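Local coordinates for tungsten formylmethanofuran dehydrogenase subunit E (Syntrophus aciditrophicus, PDB 3D00), which binds zinc through a C-terminal treble-clef finger and belongs to the FmdE family implicated in microbial methanogenesis, at the interface of chains A and B. Sequence-based numbering; all coordinates share one arbitrary frame. Chains: chain A/B, Tungsten formylmethanofuran dehydrogenase subunit E.

Contact 1: the interface of chains A and B. Residues chain A 53, 55, 80, 82, 88, 150, 154; chain B 187-190.
B:Pro189 sits in an apolar pocket made by A:Leu80, A:Phe154 and A:Leu150. Its CB lies over one face of the A:Phe154 ring, displaced toward the rim, in a CH-pi contact 3.8 Å from the ring centroid. The next ring carbon, CG, meets the methyl CD1 of A:Leu80 at 3.6 Å, the two side chains passing in opposite directions. A:Leu150 comes in obliquely and puts its CD1 3.7 Å from B:Pro189 CB. On its own chain, B:Pro189 CG also rests over the centre of the B:Tyr190 ring. Further along, the selenium of selenomethionine A:Met82 lies 3.4 Å from the backbone O of B:Gly187, at the end of helix 182-187.

Outward, A:Leu150 runs alongside B:Tyr190, and their backbones form an antiparallel beta bridge. The phenol OH donates to A:Glu55 OE2 in a short 2.5 Å hydrogen bond, nearly along the carboxylate C-O axis, with carboxylate and ring planes 40° apart. A:Ser88 OG, held between its backbone N and carbonyl carbon (chi1 68°), bonds the same OH at 3.0 Å. Both partners lie in the ring plane and pin the OH end; B:Pro189 CG over one face and A:Leu150 alongside limit the ring's turn. Behind it, B:Tyr190 N donates to B:Ser188 OG. The patch fastens one chain's C-terminal tail to its partner, probably steadying the pair in the deposited assembly, if that form persists in solution.

Contact 2: the interface of chains A and B. Residues chain A 83-84, 117-118; chain B 163, 172.
B:Ala172 turns its methyl toward the ring of A:Phe117, and this is the tight part of the contact. CB lies 3.6 Å from CE2 and 3.8 Å from CZ of A:Phe117. It comes in from above the ring plane but beyond the rim, so the methyl meets the outer CE2-CZ bond and is not centred on the face. The phenylalanine gets there by holding CG anti to its backbone N (chi1 -173°), which swings the ring out from the end of helix 111-117 toward chain B. Beside it, B:Ile163 comes up against the backbone of A:Leu118: its CB is 3.8 Å from the carbonyl O and its CG1 3.9 Å from that same oxygen. The CG2 branch of B:Ile163 points inward instead and packs 3.5 Å from B:Ala172 CB within its own chain, so the two finger residues present one joint apolar surface. A:Phe117, A:Leu118, B:Ile163 and B:Ala172 each bury 31 to 43 Å².

Toward A:Gly83 and A:Leu84 the contact is sparse. These loop residues lose 3 and 5 Å² to the partner, and they meet the carbonyl end of B:Ala172, not its methyl. The oxygens of A:Gly83 and B:Ala172 stand 3.9 Å apart, two acceptors with nothing to exchange. Polar atoms of the two chains do not come within bonding distance anywhere in this patch, so shape and van der Waals packing carry it. B:Ile163 and B:Ala172 begin the two short strands that flank the zinc ligands B:Cys166 and B:Cys169, so the finger's first hairpin is what touches the partner here. On the sparse side there is one isolated touch, the CD2 methyl of A:Leu84 resting 3.3 Å from the carbonyl O of B:Ala172.

Contact 1: the interface of chains A and B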
ATOM      1  N   ILE A  53       1.584   4.968 -10.204  1.00 37.94           N
ATOM      2  CA  ILE A  53       0.276   4.310 -10.262  1.00 39.72           C
ATOM      3  C   ILE A  53       0.470   2.849 -10.612  1.00 40.86           C
ATOM      4  O   ILE A  53       1.151   2.548 -11.601  1.00 40.07           O
ATOM      5  CB  ILE A  53      -0.657   4.912 -11.355  1.00 41.91           C
ATOM      6  CG1 ILE A  53      -1.271   6.223 -10.917  1.00 42.74           C
ATOM      7  CG2 ILE A  53      -1.836   3.980 -11.659  1.00 43.04           C
ATOM      8  CD1 ILE A  53      -1.296   7.157 -12.021  1.00 43.91           C
ATOM      9  N   GLU A  55      -1.789  -0.569 -11.592  1.00 37.21           N
ATOM     10  CA  GLU A  55      -3.097  -0.892 -12.092  1.00 37.14           C
ATOM     11  C   GLU A  55      -3.554  -2.251 -11.643  1.00 37.53           C
ATOM     12  O   GLU A  55      -4.566  -2.760 -12.108  1.00 39.26           O
ATOM     13  CB  GLU A  55      -3.117  -0.788 -13.606  1.00 39.09           C
ATOM     14  CG  GLU A  55      -2.479   0.477 -14.060  1.00 39.15           C
ATOM     15  CD  GLU A  55      -2.567   0.737 -15.533  1.00 39.71           C
ATOM     16  OE1 GLU A  55      -3.287   0.055 -16.284  1.00 37.77           O
ATOM     17  OE2 GLU A  55      -1.893   1.694 -15.922  1.00 42.62           O
ATOM     18  N   LEU A  80      -4.855   1.547  -8.556  1.00 39.86           N
ATOM     19  CA  LEU A  80      -6.159   1.404  -9.194  1.00 41.41           C
ATOM     20  C   LEU A  80      -6.307  -0.079  -9.407  1.00 43.35           C
ATOM     21  O   LEU A  80      -5.606  -0.665 -10.209  1.00 42.62           O
ATOM     22  CB  LEU A  80      -6.178   2.154 -10.513  1.00 42.27           C
ATOM     23  CG  LEU A  80      -5.855   3.645 -10.365  1.00 43.64           C
ATOM     24  CD1 LEU A  80      -5.673   4.229 -11.744  1.00 44.15           C
ATOM     25  CD2 LEU A  80      -6.965   4.414  -9.626  1.00 44.26           C
HETATM   26  N   MSE A  82      -7.406  -2.540 -11.211  1.00 43.92           N
HETATM   27  CA  MSE A  82      -8.033  -2.871 -12.490  1.00 41.31           C
HETATM   28  C   MSE A  82      -7.576  -4.212 -13.052  1.00 42.44           C
HETATM   29  O   MSE A  82      -7.960  -4.574 -14.133  1.00 43.61           O
HETATM   30  CB  MSE A  82      -7.784  -1.751 -13.480  1.00 39.93           C
HETATM   31  CG  MSE A  82      -8.384  -0.475 -13.019  1.00 38.65           C
HETATM   32 SE   MSE A  82      -8.168   0.963 -14.238  0.75 36.99          SE
HETATM   33  CE  MSE A  82      -6.271   1.012 -14.234  1.00 32.40           C
ATOM     34  N   SER A  88       2.719   2.975 -13.915  1.00 35.20           N
ATOM     35  CA  SER A  88       3.209   4.208 -14.485  0.50 35.35           C
ATOM     36  C   SER A  88       3.886   5.024 -13.405  1.00 35.21           C
ATOM     37  O   SER A  88       3.470   5.006 -12.215  1.00 36.61           O
ATOM     38  CB  SER A  88       2.094   5.019 -15.138  0.50 35.32           C
ATOM     39  OG  SER A  88       1.197   5.509 -14.179  0.50 34.80           O
ATOM     40  N   LEU A 150      -1.454  11.841 -17.343  1.00 39.06           N
ATOM     41  CA  LEU A 150      -2.544  11.554 -16.436  1.00 40.42           C
ATOM     42  C   LEU A 150      -3.739  12.489 -16.695  1.00 39.68           C
ATOM     43  O   LEU A 150      -3.580  13.628 -17.140  1.00 38.83           O
ATOM     44  CB  LEU A 150      -2.073  11.609 -14.968  1.00 42.13           C
ATOM     45  CG  LEU A 150      -1.340  10.354 -14.483  1.00 43.52           C
ATOM     46  CD1 LEU A 150      -2.303   9.181 -14.257  1.00 44.15           C
ATOM     47  CD2 LEU A 150      -0.190   9.897 -15.437  1.00 44.12           C
ATOM     48  N   PHE A 154      -6.375  13.151 -11.360  1.00 48.89           N
ATOM     49  CA  PHE A 154      -5.259  12.562 -10.634  1.00 49.04           C
ATOM     50  C   PHE A 154      -4.240  13.567 -10.137  1.00 49.04           C
ATOM     51  O   PHE A 154      -3.278  13.180  -9.477  1.00 50.83           O
ATOM     52  CB  PHE A 154      -4.578  11.482 -11.491  1.00 49.08           C
ATOM     53  CG  PHE A 154      -5.345  10.214 -11.497  1.00 49.09           C
ATOM     54  CD1 PHE A 154      -6.464  10.077 -12.311  1.00 49.68           C
ATOM     55  CD2 PHE A 154      -5.042   9.208 -10.609  1.00 49.10           C
ATOM     56  CE1 PHE A 154      -7.243   8.911 -12.284  1.00 49.82           C
ATOM     57  CE2 PHE A 154      -5.810   8.068 -10.584  1.00 49.92           C
ATOM     58  CZ  PHE A 154      -6.935   7.930 -11.426  1.00 48.78           C
TER
ATOM     59  N   GLY B 187     -11.929   3.138 -16.392  1.00 48.77           N
ATOM     60  CA  GLY B 187     -11.060   3.330 -15.257  1.00 48.05           C
ATOM     61  C   GLY B 187      -9.694   3.914 -15.601  1.00 47.59           C
ATOM     62  O   GLY B 187      -8.953   4.269 -14.694  1.00 47.79           O
ATOM     63  N   SER B 188      -9.337   3.973 -16.889  1.00 46.34           N
ATOM     64  CA  SER B 188      -8.073   4.531 -17.303  1.00 45.51           C
ATOM     65  C   SER B 188      -7.817   5.877 -16.644  1.00 44.69           C
ATOM     66  O   SER B 188      -8.624   6.789 -16.756  1.00 46.10           O
ATOM     67  CB  SER B 188      -7.984   4.718 -18.816  1.00 46.28           C
ATOM     68  OG  SER B 188      -6.687   5.192 -19.149  1.00 46.44           O
ATOM     69  N   PRO B 189      -6.680   6.010 -15.953  1.00 43.31           N
ATOM     70  CA  PRO B 189      -6.243   7.299 -15.479  1.00 43.49           C
ATOM     71  C   PRO B 189      -5.562   8.196 -16.528  1.00 43.48           C
ATOM     72  O   PRO B 189      -5.191   9.313 -16.188  1.00 44.56           O
ATOM     73  CB  PRO B 189      -5.240   6.908 -14.400  1.00 44.69           C
ATOM     74  CG  PRO B 189      -4.667   5.677 -14.879  1.00 43.69           C
ATOM     75  CD  PRO B 189      -5.761   4.936 -15.532  1.00 44.38           C
ATOM     76  N   TYR B 190      -5.390   7.731 -17.765  1.00 42.01           N
ATOM     77  CA  TYR B 190      -4.527   8.415 -18.721  1.00 41.74           C
ATOM     78  C   TYR B 190      -5.389   9.068 -19.753  1.00 44.30           C
ATOM     79  O   TYR B 190      -6.503   8.615 -20.014  1.00 46.70           O
ATOM     80  CB  TYR B 190      -3.579   7.448 -19.406  1.00 40.83           C
ATOM     81  CG  TYR B 190      -2.894   6.505 -18.444  1.00 39.98           C
ATOM     82  CD1 TYR B 190      -2.023   6.990 -17.497  1.00 41.10           C
ATOM     83  CD2 TYR B 190      -3.140   5.148 -18.472  1.00 40.43           C
ATOM     84  CE1 TYR B 190      -1.394   6.118 -16.552  1.00 40.50           C
ATOM     85  CE2 TYR B 190      -2.510   4.270 -17.541  1.00 41.11           C
ATOM     86  CZ  TYR B 190      -1.639   4.782 -16.587  1.00 40.43           C
ATOM     87  OH  TYR B 190      -0.992   3.966 -15.631  1.00 38.86           O
TER

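Contact 2: the interface of chains A and B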
ATOM      1  N   GLY A  83      -6.757  -4.956 -12.307  1.00 42.52           N
ATOM      2  CA  GLY A  83      -6.293  -6.279 -12.731  1.00 41.86           C
ATOM      3  C   GLY A  83      -5.298  -6.297 -13.874  1.00 41.21           C
ATOM      4  O   GLY A  83      -5.056  -7.343 -14.460  1.00 42.60           O
ATOM      5  N   LEU A  84      -4.708  -5.138 -14.164  1.00 39.62           N
ATOM      6  CA  LEU A  84      -3.764  -4.970 -15.249  1.00 36.82           C
ATOM      7  C   LEU A  84      -2.360  -4.886 -14.646  1.00 36.21           C
ATOM      8  O   LEU A  84      -2.106  -4.123 -13.745  1.00 33.52           O
ATOM      9  CB  LEU A  84      -4.072  -3.717 -16.062  1.00 36.38           C
ATOM     10  CG  LEU A  84      -5.407  -3.742 -16.790  1.00 37.12           C
ATOM     11  CD1 LEU A  84      -5.688  -2.392 -17.417  1.00 36.54           C
ATOM     12  CD2 LEU A  84      -5.458  -4.859 -17.854  1.00 37.79           C
ATOM     13  N   PHE A 117       1.795 -15.860 -16.270  1.00 45.98           N
ATOM     14  CA  PHE A 117       1.080 -14.631 -16.584  1.00 47.25           C
ATOM     15  C   PHE A 117      -0.362 -14.958 -16.924  1.00 47.50           C
ATOM     16  O   PHE A 117      -1.254 -14.311 -16.434  1.00 46.68           O
ATOM     17  CB  PHE A 117       1.780 -13.849 -17.716  1.00 48.51           C
ATOM     18  CG  PHE A 117       1.184 -12.486 -17.985  1.00 48.82           C
ATOM     19  CD1 PHE A 117       1.058 -11.549 -16.970  1.00 49.94           C
ATOM     20  CD2 PHE A 117       0.761 -12.134 -19.251  1.00 49.36           C
ATOM     21  CE1 PHE A 117       0.512 -10.293 -17.220  1.00 49.58           C
ATOM     22  CE2 PHE A 117       0.220 -10.883 -19.495  1.00 49.49           C
ATOM     23  CZ  PHE A 117       0.088  -9.968 -18.468  1.00 49.16           C
ATOM     24  N   LEU A 118      -0.585 -16.009 -17.699  1.00 49.02           N
ATOM     25  CA  LEU A 118      -1.931 -16.366 -18.170  0.50 49.42           C
ATOM     26  C   LEU A 118      -2.616 -17.375 -17.264  1.00 50.72           C
ATOM     27  O   LEU A 118      -3.726 -17.828 -17.556  1.00 51.96           O
ATOM     28  CB  LEU A 118      -1.862 -16.913 -19.597  0.50 48.44           C
ATOM     29  CG  LEU A 118      -1.040 -16.075 -20.574  0.50 47.75           C
ATOM     30  CD1 LEU A 118      -1.005 -16.762 -21.934  0.50 47.35           C
ATOM     31  CD2 LEU A 118      -1.562 -14.645 -20.672  0.50 46.91           C
TER
ATOM     32  N   ILE B 163      -7.945 -15.724 -17.251  1.00 49.76           N
ATOM     33  CA  ILE B 163      -7.285 -14.564 -17.873  1.00 47.74           C
ATOM     34  C   ILE B 163      -7.580 -14.507 -19.363  1.00 46.36           C
ATOM     35  O   ILE B 163      -7.307 -15.450 -20.076  1.00 46.55           O
ATOM     36  CB  ILE B 163      -5.729 -14.591 -17.651  1.00 47.09           C
ATOM     37  CG1 ILE B 163      -5.418 -14.565 -16.162  1.00 46.94           C
ATOM     38  CG2 ILE B 163      -5.027 -13.394 -18.339  1.00 45.85           C
ATOM     39  CD1 ILE B 163      -5.992 -13.378 -15.442  1.00 46.80           C
ATOM     40  N   ALA B 172      -3.715  -8.504 -20.949  1.00 40.39           N
ATOM     41  CA  ALA B 172      -4.373  -9.556 -20.202  1.00 40.98           C
ATOM     42  C   ALA B 172      -5.108  -8.982 -18.972  1.00 40.18           C
ATOM     43  O   ALA B 172      -4.636  -8.067 -18.294  1.00 37.89           O
ATOM     44  CB  ALA B 172      -3.381 -10.631 -19.785  1.00 39.51           C
TER

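Contact 1 and contact 2 have C-alpha centres about 16 Å apart, and in both the treble-clef zinc finger of chain B lies against chain A. Contact 2 uses the strands around the first pair of zinc cysteines; contact 1 uses the end of helix 182-187, which carries B:Cys184, and the tail after it. On chain A, one loop reaches both, with A:Met82 in contact 1 and A:Gly83 and A:Leu84 in contact 2. Zinc binding probably keeps the two finger surfaces in register. Two-fold symmetry repeats both contacts with the chains exchanged, consistent with a reciprocal dimer.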